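PDB 4MKX: inositol dehydrogenase from Lactobacillus casei, which probably catalyses the NAD-dependent oxidation of scyllo-inositol as a Rossmann-fold dehydrogenase of the Gfo/Idh/MocA family. Local coordinates for residues D212-I217 and Q342-K347; T163-Y168 and V261-I266; K105-E110 and L133-G138; R141-S146 and Q322-T327. One frame throughout, in Å; residues are numbered along the deposited sequence.

How the contacts relate
Contact 3 comes first along the chain and pairs strands 106-109 and 135-137 of the parallel Rossmann sheet. Both segments of contact 2 then fall between those of contact 4, while the segments of contact 1 alternate with those of contacts 2 and 4. Contacts 1 and 2 share the large mixed sheet, their centres about 19 Å apart, and both reach the second subunit; contact 1 sets the last helix, 328-347, against it. Contact 4 lies between the two sheets, its centre about 12 Å from that of contact 3, where Leu137 packs on Thr327, and about 19 Å from that of contact 2, where Arg141 packs on Val261. It thus joins the Rossmann part, which probably binds NAD, to the C-terminal part.

Contact 1 (D212-I217 and Q342-K347); sequences DKVWAI and QEAFEK
Ala344 turns its methyl group onto the strand 212-217, and the apolar packing is built on that small methyl. Its CB lies 3.8 Å from Val214 O and 4.0 Å from Val214 CG2, the valine branch that sits between its own backbone N and carbonyl carbon. Ala216 supplies the neighbouring surface, its CB 4.2 Å from Phe345 CB. Phe345 CG is anti to the backbone N (chi1 167°), on the side of its carbonyl carbon, and ring atom CD1 lies 3.9 Å from Ile217 C.

Polar contact between the segments runs through backbone atoms. Phe345 CA approaches Ala216 O at 3.4 Å in a CA-H...O contact. A water donates to both Ala216 O, at 2.9 Å, and Phe345 O, bridging strand and helix. The indole of Trp215 points its NE1 to Asn348, just past the helix, and packs on Trp215 of the second subunit.

The axes of the two segments approach to 6.3 Å and cross at -56°, a close approach compatible with the two alanines at the interface. This is helix-on-sheet packing, with the last helix, 328-347, laid against strand 211-219 of the mixed sheet in the C-terminal domain of the Gfo/Idh/MocA fold.

Contact 2 (T163-Y168 and V261-I266); sequences TLIRSY and VETEII
Arg166 and the glutamates Glu262 and Glu264 form a salt-bridge network on one face of an antiparallel strand pair, inside the mixed sheet of the Gfo/Idh/MocA C-terminal domain. Arg166 CB starts 3.7 Å from Glu264 OE2 and 4.1 Å from the CB of Glu264; the two residues form a hydrogen-bonded antiparallel pair. The chain runs straight to CD, which comes near Glu264 OE2, then bends at chi3 (59°), which places NE where it makes a weak bond to the same oxygen. At the tip, NH2 reaches two carboxylates, Glu262 OE2 at 2.8 Å and Glu264 OE1 at 2.9 Å, while NH1 takes Glu262 OE1 at 3.2 Å. Glu262 is therefore gripped end-on, one nitrogen to each oxygen. These three oxygens lie near the guanidinium plane, yet the nitrogens stand well above the carboxylate planes, which are turned 77° and 83° from it. NH1 also sits over the centre of the Tyr168 ring. Arg273 forms a salt bridge with Glu264 OE1, Arg273 of the second subunit one with Glu262 OE1, and Tyr168 of the second subunit hydrogen-bonds Glu264 OE2.

The opposite face carries Ile165 against Ile265 and Ser167 beside Thr263. Thr163 and Leu164 both face Ile266 in a classic beta bulge, and Ile266 O accepts from Thr163 N at 2.8 Å and from Leu164 N at 3.3 Å.

Contact 3 (K105-E110 and L133-G138); sequences KHVFSE and LKFQLG
His106 and Leu133, the two residues with the most area buried here, meet at about a right angle at the start of the strand pair. Leu133 CD2 stands over one face of the imidazole, toward its rim and 4.0 Å from the ring centroid, a CH-pi contact. In the ring plane, ND1 accepts the backbone N-H of Lys134 at 3.0 Å in a nearly straight bond (172°), which is consistent with ND1 carrying no proton. An alanine in place of His106 would probably leave Lys134 N without this acceptor and open a gap under Leu133 CD2.

Beyond them the chains run parallel, as strands 106-109 and 135-137 of a beta-alpha-beta unit whose helix is 117-128, with 135-137 the outermost strand of the Rossmann sheet within the chain. Val107 N bonds Lys134 O, Gln136 N bonds Val107 O, and Ser109 N bonds Gln136 O at 2.8 Å. The Gln136 side chain crosses the Phe108 ring, NE2 lying 4.0 Å from CE2. Val107 CG1 packs against the ring edge of Phe135, 3.9 Å from its CD1.

Gly138 closes the far end. Its CA lies 3.6 Å from Phe108 CZ, a spot where a side chain would run into Phe108 and the Glu110 carboxylate. Gly138 N donates to Ser109 O, at 2.8 Å.

Contact 4 (R141-S146 and Q322-T327); sequences RRFDDS and QDVGIT
Arg142 and Phe143 carry the first segment's side of the contact, meeting Ile326 and Val324 of the loop 322-327. Arg141, just before them, instead turns its guanidinium to Asp199. The Arg142 side chain is extended from CG to NE and slides past Ile326 in the opposite direction, bringing CD to 4.0 Å from Ile326 CD1. Farther out, NH1 lies 3.9 Å from Ile326 CG1 and equally far from Gly325 O, while NH2 forms a salt bridge with Asp201. An alanine at Arg142 would probably leave Asp201 without this charge partner and uncover the side of Ile326.

Phe143 comes next. Its ring meets Ile326 tip to tip, CE1 to CD1 at 3.7 Å, and takes Val324 at its edge, where CG1 is 3.8 Å from CZ. Asp144 then occupies the N-cap position of helix 145-155: OD2 accepts a weak bond from Ser146 N at 3.1 Å and a hydrogen bond from Tyr147 N, and OD1 pairs with Arg302.

The contact thus ties the turn leading into helix 145-155 to the loop between helices 304-319 and 328-347. Phe143 also packs on helix 304-319, Arg142 touches helix 197-207, and Ile326 rests on Leu137 of the Rossmann strand 135-137.

Contact 1 (D212-I217 and Q342-K347)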
loop_
_atom_site.group_PDB
_atom_site.type_symbol
_atom_site.label_atom_id
_atom_site.label_comp_id
_atom_site.label_asym_id
_atom_site.label_seq_id
_atom_site.Cartn_x
_atom_site.Cartn_y
_atom_site.Cartn_z
ATOM N N ASP A 212 25.401 -4.184 23.600
ATOM C CA ASP A 212 25.924 -4.097 24.966
ATOM C C ASP A 212 25.090 -4.898 25.955
ATOM O O ASP A 212 25.570 -5.855 26.552
ATOM C CB ASP A 212 26.015 -2.640 25.417
ATOM C CG ASP A 212 26.673 -2.490 26.784
ATOM O OD1 ASP A 212 27.512 -3.344 27.139
ATOM O OD2 ASP A 212 26.352 -1.519 27.492
ATOM N N LYS A 213 23.833 -4.510 26.148
ATOM C CA LYS A 213 23.004 -5.258 27.078
ATOM C C LYS A 213 21.614 -5.503 26.522
ATOM O O LYS A 213 21.145 -4.751 25.673
ATOM C CB LYS A 213 22.943 -4.583 28.449
ATOM C CG LYS A 213 22.516 -3.144 28.419
ATOM C CD LYS A 213 22.552 -2.545 29.829
ATOM C CE LYS A 213 23.974 -2.306 30.286
ATOM N NZ LYS A 213 24.042 -1.895 31.717
ATOM N N VAL A 214 20.995 -6.579 26.987
ATOM C CA VAL A 214 19.723 -7.043 26.450
ATOM C C VAL A 214 18.789 -7.507 27.558
ATOM O O VAL A 214 19.223 -7.927 28.637
ATOM C CB VAL A 214 19.923 -8.237 25.482
ATOM C CG1 VAL A 214 20.897 -7.878 24.371
ATOM C CG2 VAL A 214 20.423 -9.460 26.228
ATOM N N TRP A 215 17.491 -7.411 27.295
ATOM C CA TRP A 215 16.488 -8.071 28.115
ATOM C C TRP A 215 15.559 -8.738 27.123
ATOM O O TRP A 215 15.272 -8.168 26.077
ATOM C CB TRP A 215 15.720 -7.059 28.977
ATOM C CG TRP A 215 14.678 -7.676 29.880
ATOM C CD1 TRP A 215 14.773 -8.855 30.569
ATOM C CD2 TRP A 215 13.386 -7.135 30.190
ATOM N NE1 TRP A 215 13.622 -9.077 31.287
ATOM C CE2 TRP A 215 12.747 -8.046 31.058
ATOM C CE3 TRP A 215 12.705 -5.979 29.803
ATOM C CZ2 TRP A 215 11.465 -7.820 31.567
ATOM C CZ3 TRP A 215 11.428 -5.754 30.306
ATOM C CH2 TRP A 215 10.821 -6.674 31.180
ATOM N N ALA A 216 15.118 -9.950 27.429
ATOM C CA ALA A 216 14.230 -10.683 26.544
ATOM C C ALA A 216 13.138 -11.332 27.363
ATOM O O ALA A 216 13.374 -11.831 28.483
ATOM C CB ALA A 216 14.994 -11.733 25.730
ATOM N N ILE A 217 11.933 -11.304 26.815
ATOM C CA ILE A 217 10.790 -11.957 27.428
ATOM C C ILE A 217 10.078 -12.796 26.380
ATOM O O ILE A 217 10.335 -12.674 25.187
ATOM C CB ILE A 217 9.802 -10.948 28.067
ATOM C CG1 ILE A 217 9.210 -10.000 27.022
ATOM C CG2 ILE A 217 10.477 -10.142 29.171
ATOM C CD1 ILE A 217 8.275 -8.946 27.653
ATOM N N GLN A 342 19.057 -15.511 25.243
ATOM C CA GLN A 342 18.516 -16.696 25.887
ATOM C C GLN A 342 18.698 -16.630 27.401
ATOM O O GLN A 342 17.815 -17.038 28.165
ATOM C CB GLN A 342 19.217 -17.944 25.366
ATOM C CG GLN A 342 18.301 -19.124 25.254
ATOM C CD GLN A 342 17.206 -18.885 24.237
ATOM O OE1 GLN A 342 17.477 -18.603 23.064
ATOM N NE2 GLN A 342 15.957 -18.981 24.682
ATOM N N GLU A 343 19.850 -16.126 27.831
ATOM C CA GLU A 343 20.139 -16.046 29.258
ATOM C C GLU A 343 19.245 -15.002 29.914
ATOM O O GLU A 343 18.732 -15.217 31.011
ATOM C CB GLU A 343 21.606 -15.702 29.499
ATOM C CG GLU A 343 22.007 -15.826 30.966
ATOM C CD GLU A 343 23.420 -15.360 31.228
ATOM O OE1 GLU A 343 24.201 -15.241 30.255
ATOM O OE2 GLU A 343 23.743 -15.107 32.411
ATOM N N ALA A 344 19.064 -13.872 29.237
ATOM C CA ALA A 344 18.182 -12.820 29.731
ATOM C C ALA A 344 16.758 -13.333 29.878
ATOM O O ALA A 344 16.061 -12.985 30.827
ATOM C CB ALA A 344 18.229 -11.612 28.811
ATOM N N PHE A 345 16.319 -14.151 28.933
ATOM C CA PHE A 345 14.995 -14.736 29.024
ATOM C C PHE A 345 14.836 -15.698 30.213
ATOM O O PHE A 345 13.835 -15.648 30.925
ATOM C CB PHE A 345 14.617 -15.448 27.728
ATOM C CG PHE A 345 13.418 -16.310 27.878
ATOM C CD1 PHE A 345 12.159 -15.739 27.986
ATOM C CD2 PHE A 345 13.542 -17.687 27.963
ATOM C CE1 PHE A 345 11.043 -16.528 28.159
ATOM C CE2 PHE A 345 12.426 -18.483 28.135
ATOM C CZ PHE A 345 11.176 -17.901 28.232
ATOM N N GLU A 346 15.810 -16.572 30.430
ATOM C CA GLU A 346 15.701 -17.539 31.522
ATOM C C GLU A 346 15.801 -16.874 32.891
ATOM O O GLU A 346 15.120 -17.276 33.830
ATOM C CB GLU A 346 16.751 -18.651 31.375
ATOM C CG GLU A 346 16.519 -19.537 30.167
ATOM C CD GLU A 346 17.641 -20.531 29.943
ATOM O OE1 GLU A 346 18.623 -20.505 30.716
ATOM O OE2 GLU A 346 17.537 -21.335 28.989
ATOM N N LYS A 347 16.631 -15.845 33.000
ATOM C CA LYS A 347 16.795 -15.128 34.262
ATOM C C LYS A 347 15.718 -14.074 34.456
ATOM O O LYS A 347 15.494 -13.612 35.576
ATOM C CB LYS A 347 18.161 -14.442 34.312
ATOM C CG LYS A 347 19.342 -15.402 34.426
ATOM C CD LYS A 347 20.660 -14.642 34.548
ATOM C CE LYS A 347 21.702 -15.480 35.271
ATOM N NZ LYS A 347 21.890 -16.807 34.613
HETATM O O HOH W 1 12.115 -13.260 30.665
#

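Contact 2 (T163-Y168 and V261-I266)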
loop_
_atom_site.group_PDB
_atom_site.type_symbol
_atom_site.label_atom_id
_atom_site.label_comp_id
_atom_site.label_asym_id
_atom_site.label_seq_id
_atom_site.Cartn_x
_atom_site.Cartn_y
_atom_site.Cartn_z
ATOM N N THR A 163 19.211 5.524 14.869
ATOM C CA THR A 163 18.869 5.625 16.282
ATOM C C THR A 163 18.192 4.350 16.791
ATOM O O THR A 163 18.330 3.988 17.944
ATOM C CB THR A 163 17.928 6.792 16.536
ATOM O OG1 THR A 163 16.664 6.478 15.961
ATOM C CG2 THR A 163 18.449 8.059 15.902
ATOM N N LEU A 164 17.445 3.669 15.927
ATOM C CA LEU A 164 16.729 2.478 16.367
ATOM C C LEU A 164 16.569 1.506 15.205
ATOM O O LEU A 164 16.273 1.910 14.085
ATOM C CB LEU A 164 15.342 2.857 16.911
ATOM C CG LEU A 164 14.492 1.733 17.527
ATOM C CD1 LEU A 164 13.629 2.322 18.622
ATOM C CD2 LEU A 164 13.594 1.074 16.489
ATOM N N ILE A 165 16.767 0.225 15.485
ATOM C CA ILE A 165 16.442 -0.792 14.501
ATOM C C ILE A 165 15.457 -1.774 15.123
ATOM O O ILE A 165 15.654 -2.234 16.237
ATOM C CB ILE A 165 17.694 -1.536 14.018
ATOM C CG1 ILE A 165 18.579 -0.581 13.234
ATOM C CG2 ILE A 165 17.289 -2.681 13.095
ATOM C CD1 ILE A 165 19.824 -1.247 12.663
ATOM N N ARG A 166 14.378 -2.067 14.399
ATOM C CA ARG A 166 13.408 -3.063 14.842
ATOM C C ARG A 166 13.435 -4.167 13.799
ATOM O O ARG A 166 13.322 -3.896 12.611
ATOM C CB ARG A 166 11.997 -2.470 14.912
ATOM C CG ARG A 166 10.932 -3.525 15.206
ATOM C CD ARG A 166 9.498 -2.933 15.311
ATOM N NE ARG A 166 9.059 -2.253 14.092
ATOM C CZ ARG A 166 8.500 -2.860 13.053
ATOM N NH1 ARG A 166 8.327 -4.176 13.072
ATOM N NH2 ARG A 166 8.137 -2.163 11.983
ATOM N N SER A 167 13.629 -5.402 14.231
ATOM C CA SER A 167 13.614 -6.505 13.280
ATOM C C SER A 167 12.751 -7.654 13.779
ATOM O O SER A 167 12.820 -8.042 14.950
ATOM C CB SER A 167 15.051 -6.957 12.964
ATOM O OG SER A 167 15.107 -7.556 11.677
ATOM N N TYR A 168 11.898 -8.171 12.894
ATOM C CA TYR A 168 11.004 -9.262 13.226
ATOM C C TYR A 168 11.352 -10.440 12.348
ATOM O O TYR A 168 11.515 -10.279 11.136
ATOM C CB TYR A 168 9.566 -8.888 12.855
ATOM C CG TYR A 168 8.811 -7.985 13.801
ATOM C CD1 TYR A 168 9.445 -7.238 14.790
ATOM C CD2 TYR A 168 7.439 -7.880 13.686
ATOM C CE1 TYR A 168 8.707 -6.414 15.648
ATOM C CE2 TYR A 168 6.703 -7.061 14.521
ATOM C CZ TYR A 168 7.329 -6.341 15.496
ATOM O OH TYR A 168 6.566 -5.550 16.321
ATOM N N VAL A 261 9.319 -11.489 7.821
ATOM C CA VAL A 261 10.656 -10.983 8.124
ATOM C C VAL A 261 10.680 -9.527 7.693
ATOM O O VAL A 261 10.486 -9.204 6.520
ATOM C CB VAL A 261 11.746 -11.780 7.404
ATOM C CG1 VAL A 261 13.093 -11.107 7.554
ATOM C CG2 VAL A 261 11.825 -13.177 7.999
ATOM N N GLU A 262 10.867 -8.649 8.660
ATOM C CA GLU A 262 10.706 -7.222 8.441
ATOM C C GLU A 262 11.800 -6.534 9.236
ATOM O O GLU A 262 12.100 -6.941 10.356
ATOM C CB GLU A 262 9.337 -6.756 8.956
ATOM C CG GLU A 262 9.106 -5.234 8.858
ATOM C CD GLU A 262 7.925 -4.759 9.656
ATOM O OE1 GLU A 262 7.328 -5.576 10.398
ATOM O OE2 GLU A 262 7.586 -3.551 9.566
ATOM N N THR A 263 12.425 -5.520 8.643
ATOM C CA THR A 263 13.427 -4.738 9.360
ATOM C C THR A 263 13.150 -3.267 9.158
ATOM O O THR A 263 13.038 -2.790 8.030
ATOM C CB THR A 263 14.837 -5.073 8.864
ATOM O OG1 THR A 263 15.073 -6.465 9.089
ATOM C CG2 THR A 263 15.880 -4.291 9.649
ATOM N N GLU A 264 13.059 -2.546 10.271
ATOM C CA GLU A 264 12.782 -1.123 10.268
ATOM C C GLU A 264 14.012 -0.402 10.794
ATOM O O GLU A 264 14.590 -0.810 11.805
ATOM C CB GLU A 264 11.612 -0.862 11.214
ATOM C CG GLU A 264 11.399 0.561 11.610
ATOM C CD GLU A 264 10.325 0.652 12.658
ATOM O OE1 GLU A 264 9.137 0.564 12.280
ATOM O OE2 GLU A 264 10.654 0.760 13.858
ATOM N N ILE A 265 14.415 0.659 10.103
ATOM C CA ILE A 265 15.554 1.458 10.545
ATOM C C ILE A 265 15.081 2.902 10.708
ATOM O O ILE A 265 14.593 3.516 9.758
ATOM C CB ILE A 265 16.700 1.393 9.509
ATOM C CG1 ILE A 265 17.072 -0.064 9.204
ATOM C CG2 ILE A 265 17.930 2.122 10.044
ATOM C CD1 ILE A 265 18.043 -0.200 8.071
ATOM N N ILE A 266 15.203 3.432 11.922
ATOM C CA ILE A 266 14.872 4.825 12.190
ATOM C C ILE A 266 16.168 5.613 12.317
ATOM O O ILE A 266 17.054 5.237 13.086
ATOM C CB ILE A 266 14.090 4.964 13.492
ATOM C CG1 ILE A 266 12.814 4.116 13.418
ATOM C CG2 ILE A 266 13.720 6.422 13.710
ATOM C CD1 ILE A 266 11.924 4.232 14.641
#

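Contact 3 (K105-E110 and L133-G138)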
loop_
_atom_site.group_PDB
_atom_site.type_symbol
_atom_site.label_atom_id
_atom_site.label_comp_id
_atom_site.label_asym_id
_atom_site.label_seq_id
_atom_site.Cartn_x
_atom_site.Cartn_y
_atom_site.Cartn_z
ATOM N N LYS A 105 40.558 -27.077 1.828
ATOM C CA LYS A 105 39.337 -26.751 1.080
ATOM C C LYS A 105 38.759 -25.414 1.526
ATOM O O LYS A 105 38.768 -25.087 2.720
ATOM C CB LYS A 105 38.281 -27.841 1.265
ATOM C CG LYS A 105 38.798 -29.260 1.070
ATOM C CD LYS A 105 39.458 -29.443 -0.291
ATOM C CE LYS A 105 39.939 -30.878 -0.477
ATOM N NZ LYS A 105 40.731 -31.059 -1.732
ATOM N N HIS A 106 38.267 -24.642 0.559
ATOM C CA HIS A 106 37.527 -23.407 0.852
ATOM C C HIS A 106 36.216 -23.774 1.519
ATOM O O HIS A 106 35.651 -24.837 1.252
ATOM C CB HIS A 106 37.261 -22.641 -0.441
ATOM C CG HIS A 106 38.503 -22.259 -1.180
ATOM N ND1 HIS A 106 39.236 -21.136 -0.870
ATOM C CD2 HIS A 106 39.137 -22.851 -2.224
ATOM C CE1 HIS A 106 40.275 -21.054 -1.685
ATOM N NE2 HIS A 106 40.236 -22.080 -2.516
ATOM N N VAL A 107 35.719 -22.905 2.395
ATOM C CA VAL A 107 34.578 -23.273 3.216
ATOM C C VAL A 107 33.445 -22.249 3.201
ATOM O O VAL A 107 33.661 -21.071 3.490
ATOM C CB VAL A 107 35.000 -23.479 4.689
ATOM C CG1 VAL A 107 33.771 -23.751 5.556
ATOM C CG2 VAL A 107 36.008 -24.619 4.789
ATOM N N PHE A 108 32.255 -22.708 2.823
ATOM C CA PHE A 108 31.023 -21.982 3.101
ATOM C C PHE A 108 30.323 -22.727 4.225
ATOM O O PHE A 108 30.092 -23.941 4.126
ATOM C CB PHE A 108 30.124 -21.966 1.860
ATOM C CG PHE A 108 28.776 -21.309 2.086
ATOM C CD1 PHE A 108 27.720 -22.027 2.648
ATOM C CD2 PHE A 108 28.564 -19.995 1.708
ATOM C CE1 PHE A 108 26.474 -21.431 2.860
ATOM C CE2 PHE A 108 27.317 -19.389 1.908
ATOM C CZ PHE A 108 26.275 -20.119 2.485
ATOM N N SER A 109 29.943 -22.020 5.283
ATOM C CA SER A 109 29.199 -22.671 6.349
ATOM C C SER A 109 27.887 -21.958 6.578
ATOM O O SER A 109 27.857 -20.739 6.616
ATOM C CB SER A 109 30.016 -22.652 7.645
ATOM O OG SER A 109 29.279 -23.216 8.706
ATOM N N GLU A 110 26.807 -22.712 6.738
ATOM C CA GLU A 110 25.575 -22.099 7.218
ATOM C C GLU A 110 25.732 -21.572 8.633
ATOM O O GLU A 110 26.633 -21.980 9.376
ATOM C CB GLU A 110 24.404 -23.085 7.177
ATOM C CG GLU A 110 23.645 -23.060 5.860
ATOM C CD GLU A 110 23.036 -21.694 5.576
ATOM O OE1 GLU A 110 22.778 -20.927 6.531
ATOM O OE2 GLU A 110 22.808 -21.375 4.389
ATOM N N LEU A 133 42.693 -19.486 2.311
ATOM C CA LEU A 133 41.443 -20.146 1.964
ATOM C C LEU A 133 40.275 -19.236 2.312
ATOM O O LEU A 133 40.314 -18.522 3.314
ATOM C CB LEU A 133 41.309 -21.478 2.695
ATOM C CG LEU A 133 42.411 -22.490 2.374
ATOM C CD1 LEU A 133 42.334 -23.693 3.300
ATOM C CD2 LEU A 133 42.300 -22.928 0.924
ATOM N N LYS A 134 39.254 -19.254 1.466
ATOM C CA LYS A 134 38.056 -18.465 1.698
ATOM C C LYS A 134 37.208 -19.098 2.788
ATOM O O LYS A 134 37.042 -20.319 2.821
ATOM C CB LYS A 134 37.244 -18.376 0.403
ATOM C CG LYS A 134 37.982 -17.704 -0.742
ATOM C CD LYS A 134 38.499 -16.340 -0.327
ATOM C CE LYS A 134 39.416 -15.756 -1.384
ATOM N NZ LYS A 134 40.245 -14.640 -0.843
ATOM N N PHE A 135 36.649 -18.271 3.671
ATOM C CA PHE A 135 35.673 -18.759 4.639
ATOM C C PHE A 135 34.485 -17.809 4.624
ATOM O O PHE A 135 34.664 -16.599 4.740
ATOM C CB PHE A 135 36.260 -18.829 6.055
ATOM C CG PHE A 135 35.235 -19.110 7.106
ATOM C CD1 PHE A 135 34.749 -20.396 7.295
ATOM C CD2 PHE A 135 34.732 -18.079 7.886
ATOM C CE1 PHE A 135 33.772 -20.653 8.250
ATOM C CE2 PHE A 135 33.760 -18.321 8.838
ATOM C CZ PHE A 135 33.286 -19.611 9.030
ATOM N N GLN A 136 33.283 -18.360 4.465
ATOM C CA GLN A 136 32.084 -17.538 4.347
ATOM C C GLN A 136 30.943 -18.133 5.156
ATOM O O GLN A 136 30.657 -19.332 5.059
ATOM C CB GLN A 136 31.687 -17.409 2.867
ATOM C CG GLN A 136 30.544 -16.430 2.602
ATOM C CD GLN A 136 30.320 -16.195 1.123
ATOM O OE1 GLN A 136 31.259 -16.231 0.326
ATOM N NE2 GLN A 136 29.069 -15.969 0.743
ATOM N N LEU A 137 30.277 -17.285 5.948
ATOM C CA LEU A 137 29.102 -17.698 6.709
ATOM C C LEU A 137 27.817 -17.321 5.983
ATOM O O LEU A 137 27.752 -16.259 5.372
ATOM C CB LEU A 137 29.109 -17.029 8.081
ATOM C CG LEU A 137 30.061 -17.717 9.041
ATOM C CD1 LEU A 137 30.385 -16.790 10.208
ATOM C CD2 LEU A 137 29.414 -18.999 9.526
ATOM N N GLY A 138 26.802 -18.182 6.074
ATOM C CA GLY A 138 25.565 -17.990 5.317
ATOM C C GLY A 138 24.581 -16.941 5.822
ATOM O O GLY A 138 23.389 -17.222 5.967
#

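Contact 4 (R141-S146 and Q322-T327)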
loop_
_atom_site.group_PDB
_atom_site.type_symbol
_atom_site.label_atom_id
_atom_site.label_comp_id
_atom_site.label_asym_id
_atom_site.label_seq_id
_atom_site.Cartn_x
_atom_site.Cartn_y
_atom_site.Cartn_z
ATOM N N ARG A 141 20.878 -12.527 4.189
ATOM C CA ARG A 141 20.185 -11.245 4.066
ATOM C C ARG A 141 21.123 -10.161 3.551
ATOM O O ARG A 141 20.693 -9.218 2.896
ATOM C CB ARG A 141 19.559 -10.832 5.392
ATOM C CG ARG A 141 18.488 -11.798 5.854
ATOM C CD ARG A 141 17.719 -11.191 6.994
ATOM N NE ARG A 141 16.913 -12.196 7.666
ATOM C CZ ARG A 141 16.234 -11.965 8.785
ATOM N NH1 ARG A 141 16.263 -10.760 9.334
ATOM N NH2 ARG A 141 15.545 -12.950 9.353
ATOM N N ARG A 142 22.422 -10.327 3.781
ATOM C CA ARG A 142 23.379 -9.383 3.223
ATOM C C ARG A 142 23.407 -9.406 1.701
ATOM O O ARG A 142 23.927 -8.478 1.084
ATOM C CB ARG A 142 24.786 -9.649 3.759
ATOM C CG ARG A 142 24.898 -9.487 5.265
ATOM C CD ARG A 142 26.351 -9.386 5.627
ATOM N NE ARG A 142 26.582 -9.434 7.061
ATOM C CZ ARG A 142 27.709 -9.019 7.619
ATOM N NH1 ARG A 142 28.668 -8.534 6.845
ATOM N NH2 ARG A 142 27.871 -9.077 8.934
ATOM N N PHE A 143 22.854 -10.458 1.093
ATOM C CA PHE A 143 22.815 -10.553 -0.368
ATOM C C PHE A 143 21.443 -10.319 -0.966
ATOM O O PHE A 143 21.276 -10.356 -2.181
ATOM C CB PHE A 143 23.350 -11.914 -0.813
ATOM C CG PHE A 143 24.800 -12.088 -0.516
ATOM C CD1 PHE A 143 25.209 -12.573 0.712
ATOM C CD2 PHE A 143 25.754 -11.728 -1.455
ATOM C CE1 PHE A 143 26.553 -12.721 0.997
ATOM C CE2 PHE A 143 27.097 -11.871 -1.171
ATOM C CZ PHE A 143 27.489 -12.364 0.054
ATOM N N ASP A 144 20.467 -10.045 -0.115
ATOM C CA ASP A 144 19.105 -9.831 -0.580
ATOM C C ASP A 144 18.983 -8.446 -1.203
ATOM O O ASP A 144 19.494 -7.474 -0.639
ATOM C CB ASP A 144 18.150 -9.937 0.615
ATOM C CG ASP A 144 16.730 -9.611 0.248
ATOM O OD1 ASP A 144 16.074 -10.432 -0.431
ATOM O OD2 ASP A 144 16.243 -8.535 0.642
ATOM N N ASP A 145 18.314 -8.361 -2.357
ATOM C CA ASP A 145 18.218 -7.106 -3.088
ATOM C C ASP A 145 17.607 -5.984 -2.260
ATOM O O ASP A 145 18.085 -4.858 -2.318
ATOM C CB ASP A 145 17.441 -7.280 -4.392
ATOM C CG ASP A 145 18.259 -7.954 -5.481
ATOM O OD1 ASP A 145 19.510 -7.960 -5.400
ATOM O OD2 ASP A 145 17.633 -8.452 -6.439
ATOM N N SER A 146 16.568 -6.277 -1.479
ATOM C CA SER A 146 15.919 -5.208 -0.714
ATOM C C SER A 146 16.797 -4.731 0.451
ATOM O O SER A 146 16.904 -3.528 0.715
ATOM C CB SER A 146 14.508 -5.615 -0.242
ATOM O OG SER A 146 13.659 -5.812 -1.364
ATOM N N GLN A 322 39.099 -12.779 -3.949
ATOM C CA GLN A 322 38.653 -11.632 -3.164
ATOM C C GLN A 322 37.870 -12.079 -1.932
ATOM O O GLN A 322 37.174 -13.092 -1.967
ATOM C CB GLN A 322 37.822 -10.670 -4.025
ATOM C CG GLN A 322 36.989 -9.632 -3.246
ATOM C CD GLN A 322 37.810 -8.683 -2.360
ATOM O OE1 GLN A 322 39.043 -8.741 -2.309
ATOM N NE2 GLN A 322 37.111 -7.800 -1.655
ATOM N N ASP A 323 38.005 -11.336 -0.838
ATOM C CA ASP A 323 37.245 -11.630 0.370
ATOM C C ASP A 323 35.865 -10.977 0.339
ATOM O O ASP A 323 35.715 -9.828 -0.074
ATOM C CB ASP A 323 38.027 -11.220 1.624
ATOM C CG ASP A 323 39.243 -12.102 1.865
ATOM O OD1 ASP A 323 39.057 -13.289 2.219
ATOM O OD2 ASP A 323 40.383 -11.610 1.706
ATOM N N VAL A 324 34.863 -11.736 0.770
ATOM C CA VAL A 324 33.469 -11.305 0.722
ATOM C C VAL A 324 33.124 -10.397 1.907
ATOM O O VAL A 324 32.245 -9.534 1.815
ATOM C CB VAL A 324 32.533 -12.542 0.632
ATOM C CG1 VAL A 324 31.109 -12.207 1.021
ATOM C CG2 VAL A 324 32.582 -13.136 -0.776
ATOM N N GLY A 325 33.829 -10.578 3.017
ATOM C CA GLY A 325 33.683 -9.665 4.139
ATOM C C GLY A 325 32.766 -10.142 5.250
ATOM O O GLY A 325 32.382 -9.363 6.123
ATOM N N ILE A 326 32.403 -11.419 5.213
ATOM C CA ILE A 326 31.647 -12.027 6.298
ATOM C C ILE A 326 32.579 -12.975 7.046
ATOM O O ILE A 326 32.970 -14.024 6.522
ATOM C CB ILE A 326 30.420 -12.791 5.775
ATOM C CG1 ILE A 326 29.543 -11.867 4.928
ATOM C CG2 ILE A 326 29.617 -13.365 6.932
ATOM C CD1 ILE A 326 28.404 -12.577 4.223
ATOM N N THR A 327 32.936 -12.607 8.271
ATOM C CA THR A 327 34.018 -13.293 8.979
ATOM C C THR A 327 33.558 -14.214 10.091
ATOM O O THR A 327 32.383 -14.231 10.462
ATOM C CB THR A 327 34.994 -12.280 9.592
ATOM O OG1 THR A 327 34.343 -11.584 10.663
ATOM C CG2 THR A 327 35.426 -11.285 8.545
#